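Local coordinates for protein adenylyltransferase thiF (Escherichia coli, PDB 1ZUD) that adenylates the C-terminal glycine of the sulfur carrier protein ThiS with ATP, a step of sulfur transfer in thiamin biosynthesis, at residues 10-13 and 17-20; 45-50 and 200-205; 72-77 and 81-86. All coordinates share one frame; numbering follows the deposited sequence.

Contact 1: 10-13 and 17-20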
loop_
_atom_site.group_PDB
_atom_site.type_symbol
_atom_site.label_atom_id
_atom_site.label_comp_id
_atom_site.label_asym_id
_atom_site.label_seq_id
_atom_site.Cartn_x
_atom_site.Cartn_y
_atom_site.Cartn_z
ATOM N N SER C 10 -19.375 11.614 -2.408
ATOM C CA SER C 10 -19.429 12.435 -1.212
ATOM C C SER C 10 -18.264 12.358 -0.241
ATOM O O SER C 10 -17.808 13.403 0.231
ATOM C CB SER C 10 -20.757 12.180 -0.467
ATOM O OG SER C 10 -20.857 10.849 -0.048
ATOM N N ARG C 11 -17.720 11.164 0.020
ATOM C CA ARG C 11 -16.678 11.099 1.009
ATOM C C ARG C 11 -15.345 11.672 0.568
ATOM O O ARG C 11 -14.492 11.933 1.384
ATOM C CB ARG C 11 -16.496 9.666 1.546
ATOM C CG ARG C 11 -17.724 9.130 2.333
ATOM C CD ARG C 11 -18.138 10.036 3.509
ATOM N NE ARG C 11 -19.269 9.490 4.290
ATOM C CZ ARG C 11 -20.556 9.558 3.943
ATOM N NH1 ARG C 11 -20.948 10.160 2.817
ATOM N NH2 ARG C 11 -21.474 8.997 4.731
ATOM N N GLN C 12 -15.197 11.846 -0.734
ATOM C CA GLN C 12 -14.022 12.415 -1.354
ATOM C C GLN C 12 -14.293 13.954 -1.439
ATOM O O GLN C 12 -13.408 14.805 -1.201
ATOM C CB GLN C 12 -13.980 11.791 -2.742
ATOM C CG GLN C 12 -12.768 11.884 -3.510
ATOM C CD GLN C 12 -12.789 10.813 -4.600
ATOM O OE1 GLN C 12 -12.627 9.624 -4.312
ATOM N NE2 GLN C 12 -13.031 11.223 -5.836
ATOM N N ILE C 13 -15.525 14.307 -1.772
ATOM C CA ILE C 13 -15.886 15.715 -1.882
ATOM C C ILE C 13 -15.782 16.487 -0.579
ATOM O O ILE C 13 -15.513 17.675 -0.599
ATOM C CB ILE C 13 -17.294 15.869 -2.468
ATOM C CG1 ILE C 13 -17.254 15.490 -3.947
ATOM C CG2 ILE C 13 -17.814 17.329 -2.284
ATOM C CD1 ILE C 13 -18.627 15.336 -4.542
ATOM N N ASP C 17 -9.249 19.362 -0.020
ATOM C CA ASP C 17 -8.243 19.181 -1.078
ATOM C C ASP C 17 -8.844 18.732 -2.411
ATOM O O ASP C 17 -8.266 18.962 -3.473
ATOM C CB ASP C 17 -7.205 18.137 -0.659
ATOM C CG ASP C 17 -6.258 18.646 0.409
ATOM O OD1 ASP C 17 -5.607 19.685 0.176
ATOM O OD2 ASP C 17 -6.156 18.008 1.479
ATOM N N ILE C 18 -10.001 18.087 -2.374
ATOM C CA ILE C 18 -10.626 17.617 -3.599
ATOM C C ILE C 18 -11.886 18.481 -3.819
ATOM O O ILE C 18 -12.022 19.220 -4.809
ATOM C CB ILE C 18 -11.044 16.127 -3.471
ATOM C CG1 ILE C 18 -9.898 15.311 -2.853
ATOM C CG2 ILE C 18 -11.408 15.571 -4.827
ATOM C CD1 ILE C 18 -8.623 15.385 -3.629
ATOM N N ALA C 19 -12.853 18.323 -2.924
ATOM C CA ALA C 19 -14.047 19.150 -2.982
ATOM C C ALA C 19 -14.812 19.044 -4.309
ATOM O O ALA C 19 -14.567 18.129 -5.099
ATOM C CB ALA C 19 -13.627 20.618 -2.693
ATOM N N LEU C 20 -15.718 19.989 -4.573
ATOM C CA LEU C 20 -16.507 19.936 -5.804
ATOM C C LEU C 20 -15.632 20.190 -7.036
ATOM O O LEU C 20 -15.784 19.518 -8.049
ATOM C CB LEU C 20 -17.649 20.948 -5.747
ATOM C CG LEU C 20 -18.786 20.520 -4.816
ATOM C CD1 LEU C 20 -19.817 21.657 -4.778
ATOM C CD2 LEU C 20 -19.415 19.190 -5.276
#
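Ile13 and Ala19 bring their CA atoms within 4.0 Å of each other, where the chain turns out of helix 10-13 and soon enters helix 19-27. Ala19 takes a positive phi of 58°, a region of backbone space more usual for glycine. Its CB is turned largely from the 10-13 backbone, and the turned backbone points its alpha hydrogen at the carbonyl instead: Ala19 CA lies 3.2 Å from Ile13 O in a CA-H...O contact of 162°. Beside it, Ile18 CB sits 3.5 Å from Gln12 O, so a carbon lies near each of two successive carbonyl oxygens of helix 10-13, although Ile18 is modelled in two conformers and its part is less certain.

Two pairs of aliphatic groups fill the flanks. The chi1 of Ile13, -71°, sets CG2 beside its own carbonyl carbon, where it touches Leu20 CD2 at 3.9 Å; the same methyl of Leu20 comes 4.0 Å from Ile13 CD1. Leu20 starts out away from helix 10-13, but its branched end swings back, which is why a long aliphatic residue suits this exposed spot. In the other pair, Gln12 CG approaches Ile18 CG2 at 4.1 Å. Gln12 CG serves as packing surface while the amide works elsewhere: NE2 donates to Ala50 O, and OE1 bonds to Gln69 of the second subunit.

Leu14 and Asp16, in the turn between the segments, bind a calcium ion. Arg11, an ATP-binding residue, packs on Arg70 of the second subunit, consistent with a nucleotide site built from both chains, as in MoeB. Within the fold, Phe6 of helix 3-8 touches Ile13 and Leu20, while helix 19-27 lends Gln23 and Leu26 to Ile13 and Gln12.

Contact 2: 45-50 and 200-205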
loop_
_atom_site.group_PDB
_atom_site.type_symbol
_atom_site.label_atom_id
_atom_site.label_comp_id
_atom_site.label_asym_id
_atom_site.label_seq_id
_atom_site.Cartn_x
_atom_site.Cartn_y
_atom_site.Cartn_z
ATOM N N LEU C 45 -10.058 -0.472 -10.056
ATOM C CA LEU C 45 -11.185 -0.489 -9.114
ATOM C C LEU C 45 -11.231 0.847 -8.378
ATOM O O LEU C 45 -12.277 1.452 -8.260
ATOM C CB LEU C 45 -11.031 -1.628 -8.074
ATOM C CG LEU C 45 -11.660 -2.953 -8.540
ATOM C CD1 LEU C 45 -11.016 -4.138 -7.801
ATOM C CD2 LEU C 45 -13.203 -2.882 -8.384
ATOM N N TYR C 46 -10.094 1.286 -7.847
ATOM C CA TYR C 46 -10.071 2.553 -7.087
ATOM C C TYR C 46 -10.298 3.774 -7.940
ATOM O O TYR C 46 -10.913 4.768 -7.491
ATOM C CB TYR C 46 -8.751 2.706 -6.298
ATOM C CG TYR C 46 -8.753 1.842 -5.062
ATOM C CD1 TYR C 46 -8.031 0.635 -5.037
ATOM C CD2 TYR C 46 -9.574 2.162 -3.978
ATOM C CE1 TYR C 46 -8.145 -0.248 -3.972
ATOM C CE2 TYR C 46 -9.677 1.294 -2.863
ATOM C CZ TYR C 46 -8.953 0.083 -2.883
ATOM O OH TYR C 46 -9.007 -0.764 -1.808
ATOM N N LEU C 47 -9.754 3.750 -9.147
ATOM C CA LEU C 47 -9.926 4.895 -10.071
ATOM C C LEU C 47 -11.413 4.946 -10.483
ATOM O O LEU C 47 -12.015 6.030 -10.574
ATOM C CB LEU C 47 -8.983 4.722 -11.260
ATOM C CG LEU C 47 -7.703 5.614 -11.285
ATOM C CD1 LEU C 47 -7.480 6.457 -10.019
ATOM C CD2 LEU C 47 -6.530 4.735 -11.608
ATOM N N ALA C 48 -12.011 3.784 -10.737
ATOM C CA ALA C 48 -13.455 3.781 -11.057
ATOM C C ALA C 48 -14.266 4.311 -9.856
ATOM O O ALA C 48 -15.207 5.120 -10.014
ATOM C CB ALA C 48 -13.929 2.373 -11.388
ATOM N N GLY C 49 -13.920 3.842 -8.659
ATOM C CA GLY C 49 -14.660 4.279 -7.495
ATOM C C GLY C 49 -14.484 5.758 -7.276
ATOM O O GLY C 49 -15.415 6.410 -6.788
ATOM N N ALA C 50 -13.310 6.290 -7.627
ATOM C CA ALA C 50 -12.998 7.715 -7.461
ATOM C C ALA C 50 -13.706 8.680 -8.437
ATOM O O ALA C 50 -13.660 9.920 -8.260
ATOM C CB ALA C 50 -11.444 7.937 -7.604
ATOM N N LEU C 200 -1.387 2.196 -4.759
ATOM C CA LEU C 200 -0.597 3.454 -4.649
ATOM C C LEU C 200 -0.534 4.178 -6.003
ATOM O O LEU C 200 -0.512 5.385 -6.035
ATOM C CB LEU C 200 0.819 3.163 -4.152
ATOM C CG LEU C 200 0.793 2.826 -2.662
ATOM C CD1 LEU C 200 2.199 2.296 -2.246
ATOM C CD2 LEU C 200 0.301 4.049 -1.870
ATOM N N GLN C 201 -0.473 3.435 -7.114
ATOM C CA GLN C 201 -0.548 4.046 -8.431
ATOM C C GLN C 201 -1.873 4.819 -8.550
ATOM O O GLN C 201 -1.881 5.922 -9.052
ATOM C CB GLN C 201 -0.524 2.985 -9.526
ATOM C CG GLN C 201 0.847 2.394 -9.711
ATOM C CD GLN C 201 0.842 1.422 -10.858
ATOM O OE1 GLN C 201 0.461 0.271 -10.668
ATOM N NE2 GLN C 201 1.240 1.876 -12.053
ATOM N N ALA C 202 -3.003 4.230 -8.129
ATOM C CA ALA C 202 -4.286 4.976 -8.186
ATOM C C ALA C 202 -4.217 6.285 -7.366
ATOM O O ALA C 202 -4.720 7.342 -7.778
ATOM C CB ALA C 202 -5.491 4.035 -7.615
ATOM N N LEU C 203 -3.680 6.182 -6.157
ATOM C CA LEU C 203 -3.523 7.325 -5.290
ATOM C C LEU C 203 -2.743 8.452 -6.037
ATOM O O LEU C 203 -3.136 9.617 -6.008
ATOM C CB LEU C 203 -2.693 6.964 -4.040
ATOM C CG LEU C 203 -3.060 7.623 -2.677
ATOM C CD1 LEU C 203 -1.811 7.622 -1.784
ATOM C CD2 LEU C 203 -3.711 9.009 -2.743
ATOM N N GLU C 204 -1.623 8.102 -6.651
ATOM C CA GLU C 204 -0.802 9.131 -7.347
ATOM C C GLU C 204 -1.626 9.749 -8.494
ATOM O O GLU C 204 -1.557 10.944 -8.777
ATOM C CB GLU C 204 0.502 8.454 -7.864
ATOM C CG GLU C 204 1.456 8.051 -6.704
ATOM C CD GLU C 204 1.740 9.209 -5.746
ATOM O OE1 GLU C 204 1.874 9.005 -4.505
ATOM O OE2 GLU C 204 1.811 10.355 -6.240
ATOM N N ALA C 205 -2.447 8.936 -9.138
ATOM C CA ALA C 205 -3.261 9.431 -10.249
ATOM C C ALA C 205 -4.305 10.428 -9.807
ATOM O O ALA C 205 -4.538 11.454 -10.465
ATOM C CB ALA C 205 -3.951 8.262 -11.004
#
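Glu204, the residue before Ala205, has its OE1 gripped by three groups: salt bridges from Arg220 and Lys207, and a hydrogen bond with Ser227 OG of the second subunit. This charge lies on another side of helix 191-210 from the contact, and the face toward helix 45-50 is left to small apolar residues. The axes of the two segments approach to 9.3 Å at 35°, running in roughly the same direction.

Alanine suits this face because its short methyl lets the helices come to this distance. Ala202 CB meets Tyr46 CB at 3.8 Å. The tyrosine touches only by this first carbon: with CG beside its backbone N (chi1 -77°), the ring departs from the 200-205 helix, and the residue also packs on Gly195 of the second subunit. Leu47 reaches across with its branched end, CD1 lying 3.9 Å from Ala202 CB and 4.1 Å from Ala205 CB. Leu47 is modelled in two conformers, so its unusual torsions and exact methyl positions are doubtful.

Helix 40-50 follows strand 30-34 and the glycine-rich turn of the Rossmann-like half, which holds the ATP-binding Gly38; helix 191-210 packs against it at the subunit interface. Gln201 NE2 bonds to Ile147 O and Asp124 O, tying helix 191-210 to the central sheet. The contact itself is apolar packing of buried groups, with no polar bond between the two segments, and probably depends on fit of shape.

Contact 3: 72-77 and 81-86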
loop_
_atom_site.group_PDB
_atom_site.type_symbol
_atom_site.label_atom_id
_atom_site.label_comp_id
_atom_site.label_asym_id
_atom_site.label_seq_id
_atom_site.Cartn_x
_atom_site.Cartn_y
_atom_site.Cartn_z
ATOM N N ILE C 72 -7.878 -9.220 -8.076
ATOM C CA ILE C 72 -9.127 -9.069 -7.316
ATOM C C ILE C 72 -10.389 -8.603 -7.991
ATOM O O ILE C 72 -11.459 -8.591 -7.369
ATOM C CB ILE C 72 -8.913 -8.149 -6.087
ATOM C CG1 ILE C 72 -8.650 -6.713 -6.560
ATOM C CG2 ILE C 72 -7.768 -8.680 -5.226
ATOM C CD1 ILE C 72 -8.332 -5.754 -5.442
ATOM N N LEU C 73 -10.283 -8.207 -9.244
ATOM C CA LEU C 73 -11.433 -7.761 -9.993
ATOM C C LEU C 73 -12.152 -8.959 -10.628
ATOM O O LEU C 73 -13.325 -8.859 -10.938
ATOM C CB LEU C 73 -10.964 -6.813 -11.096
ATOM C CG LEU C 73 -11.930 -6.073 -12.006
ATOM C CD1 LEU C 73 -12.862 -5.272 -11.042
ATOM C CD2 LEU C 73 -11.151 -5.083 -13.006
ATOM N N PHE C 74 -11.448 -10.081 -10.795
ATOM C CA PHE C 74 -11.973 -11.268 -11.476
ATOM C C PHE C 74 -12.544 -12.377 -10.570
ATOM O O PHE C 74 -12.308 -12.375 -9.391
ATOM C CB PHE C 74 -10.853 -11.853 -12.344
ATOM C CG PHE C 74 -10.145 -10.814 -13.174
ATOM C CD1 PHE C 74 -8.774 -10.763 -13.224
ATOM C CD2 PHE C 74 -10.888 -9.896 -13.935
ATOM C CE1 PHE C 74 -8.130 -9.799 -14.030
ATOM C CE2 PHE C 74 -10.268 -8.948 -14.736
ATOM C CZ PHE C 74 -8.878 -8.906 -14.777
ATOM N N THR C 75 -13.315 -13.305 -11.123
ATOM C CA THR C 75 -13.831 -14.384 -10.293
ATOM C C THR C 75 -13.700 -15.703 -11.040
ATOM O O THR C 75 -13.279 -15.763 -12.209
ATOM C CB THR C 75 -15.319 -14.182 -9.919
ATOM O OG1 THR C 75 -16.122 -14.341 -11.080
ATOM C CG2 THR C 75 -15.559 -12.806 -9.331
ATOM N N THR C 76 -14.048 -16.783 -10.360
ATOM C CA THR C 76 -13.948 -18.086 -10.975
ATOM C C THR C 76 -14.842 -18.152 -12.213
ATOM O O THR C 76 -14.518 -18.849 -13.166
ATOM C CB THR C 76 -14.323 -19.212 -9.931
ATOM O OG1 THR C 76 -13.291 -19.298 -8.948
ATOM C CG2 THR C 76 -14.398 -20.570 -10.570
ATOM N N GLU C 77 -15.944 -17.409 -12.214
ATOM C CA GLU C 77 -16.853 -17.413 -13.363
ATOM C C GLU C 77 -16.244 -16.721 -14.585
ATOM O O GLU C 77 -16.740 -16.864 -15.698
ATOM C CB GLU C 77 -18.187 -16.720 -13.022
ATOM C CG GLU C 77 -19.018 -17.424 -11.944
ATOM C CD GLU C 77 -18.825 -16.821 -10.546
ATOM O OE1 GLU C 77 -17.657 -16.569 -10.147
ATOM O OE2 GLU C 77 -19.848 -16.604 -9.848
ATOM N N ARG C 81 -12.198 -15.942 -20.095
ATOM C CA ARG C 81 -12.733 -14.786 -20.802
ATOM C C ARG C 81 -11.664 -13.666 -20.928
ATOM O O ARG C 81 -10.739 -13.598 -20.103
ATOM C CB ARG C 81 -13.981 -14.325 -20.065
ATOM C CG ARG C 81 -15.089 -15.434 -19.946
ATOM C CD ARG C 81 -16.327 -14.822 -19.196
ATOM N NE ARG C 81 -16.812 -13.591 -19.865
ATOM C CZ ARG C 81 -17.392 -12.552 -19.247
ATOM N NH1 ARG C 81 -17.579 -12.579 -17.932
ATOM N NH2 ARG C 81 -17.747 -11.460 -19.928
ATOM N N PRO C 82 -11.763 -12.797 -21.961
ATOM C CA PRO C 82 -10.784 -11.694 -22.184
ATOM C C PRO C 82 -10.731 -10.717 -20.997
ATOM O O PRO C 82 -11.760 -10.213 -20.588
ATOM C CB PRO C 82 -11.301 -10.995 -23.455
ATOM C CG PRO C 82 -12.279 -12.066 -24.094
ATOM C CD PRO C 82 -12.892 -12.739 -22.925
ATOM N N LYS C 83 -9.521 -10.414 -20.493
ATOM C CA LYS C 83 -9.399 -9.549 -19.330
ATOM C C LYS C 83 -9.959 -8.152 -19.460
ATOM O O LYS C 83 -10.588 -7.653 -18.513
ATOM C CB LYS C 83 -7.947 -9.466 -18.837
ATOM C CG LYS C 83 -7.559 -10.619 -17.936
ATOM C CD LYS C 83 -6.154 -10.442 -17.366
ATOM C CE LYS C 83 -5.700 -11.764 -16.797
ATOM N NZ LYS C 83 -4.291 -11.746 -16.292
ATOM N N SER C 84 -9.733 -7.494 -20.597
ATOM C CA SER C 84 -10.247 -6.121 -20.732
ATOM C C SER C 84 -11.788 -6.090 -20.780
ATOM O O SER C 84 -12.433 -5.181 -20.232
ATOM C CB SER C 84 -9.611 -5.417 -21.959
ATOM O OG SER C 84 -10.158 -5.878 -23.176
ATOM N N GLN C 85 -12.386 -7.109 -21.384
ATOM C CA GLN C 85 -13.851 -7.170 -21.465
ATOM C C GLN C 85 -14.466 -7.420 -20.098
ATOM O O GLN C 85 -15.443 -6.760 -19.713
ATOM C CB GLN C 85 -14.269 -8.276 -22.438
ATOM C CG GLN C 85 -15.761 -8.696 -22.377
ATOM C CD GLN C 85 -16.055 -9.923 -23.275
ATOM O OE1 GLN C 85 -16.738 -10.867 -22.857
ATOM N NE2 GLN C 85 -15.538 -9.903 -24.500
ATOM N N VAL C 86 -13.929 -8.416 -19.385
ATOM C CA VAL C 86 -14.381 -8.766 -18.040
ATOM C C VAL C 86 -14.227 -7.548 -17.108
ATOM O O VAL C 86 -15.112 -7.246 -16.311
ATOM C CB VAL C 86 -13.524 -9.969 -17.456
ATOM C CG1 VAL C 86 -13.781 -10.146 -15.975
ATOM C CG2 VAL C 86 -13.842 -11.283 -18.217
HETATM O O HOH W 1 -18.020 -14.317 -16.261
#
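Phe74 directs its CB toward helix 83-94, and CG, beside the backbone N at chi1 -47°, carries the ring on to Val86 and Lys83. Along one side CD2 touches Val86 CG1 at 3.5 Å, and CE2 lies 3.9 Å from the same methyl. At the far end CZ meets Lys83 CG at 3.8 Å, while CE1 comes 3.9 Å from Lys83 CD. One ring face is covered from within its own segment by Leu73 CB, 4.2 Å above the plane and displaced toward the rim.

The lysine chain passes the ring at about a right angle and is extended beyond CG. A long residue is apt here: its methylenes pack on the phenylalanine while NZ travels on to bond with Gln71 OE1, close to Asp59 and Arg70. All three of Lys83, Asp59 and Arg70 belong to the ATP site. The contact lies in the beta-alpha-beta crossover of the Rossmann-like fold that runs from strand 54-58 through helix 83-94 to strand 99-103. Pro82 is the N-cap residue of that helix, its ring constraining phi, and its carbonyl O accepts from Val86 N at 3.1 Å.

Arg81 spreads its guanidinium beneath the other branch of the valine, Val86 CG2 standing 3.9 Å from its plane, over the centre. Gln89 OE1 is the main partner of Arg81 NH2, and Gln85 OE1 the second, at 3.2 Å from NH2, met on a lone pair at an N-H...O angle of 162°. Asp78 forms a salt bridge with NH1. A water also joins NH1 to Glu77 O, weakly at the carbonyl and doubtfully at NH1.

How the contacts relate
From the N terminus, contact 1 comes first, closing a tight turn of three residues between helix 10-13 and the start of helix 19-27. Contact 2 closes a far longer loop, some 150 residues, bringing helix 191-210, which lies between strands 155-161 and 218-223 in the chain, against helix 40-50, which follows strand 30-34. Contact 3, another three-residue closure, falls entirely within this loop, in the crossover between the parallel strands 54-58 and 99-103. Segment 45-50 joins all three: contact 1 meets its C-terminal end through a side-chain amide, and Leu45 packs on Ile72 and Leu73 at the other. Contacts 1 and 3 do not touch, yet all three adjoin the second subunit.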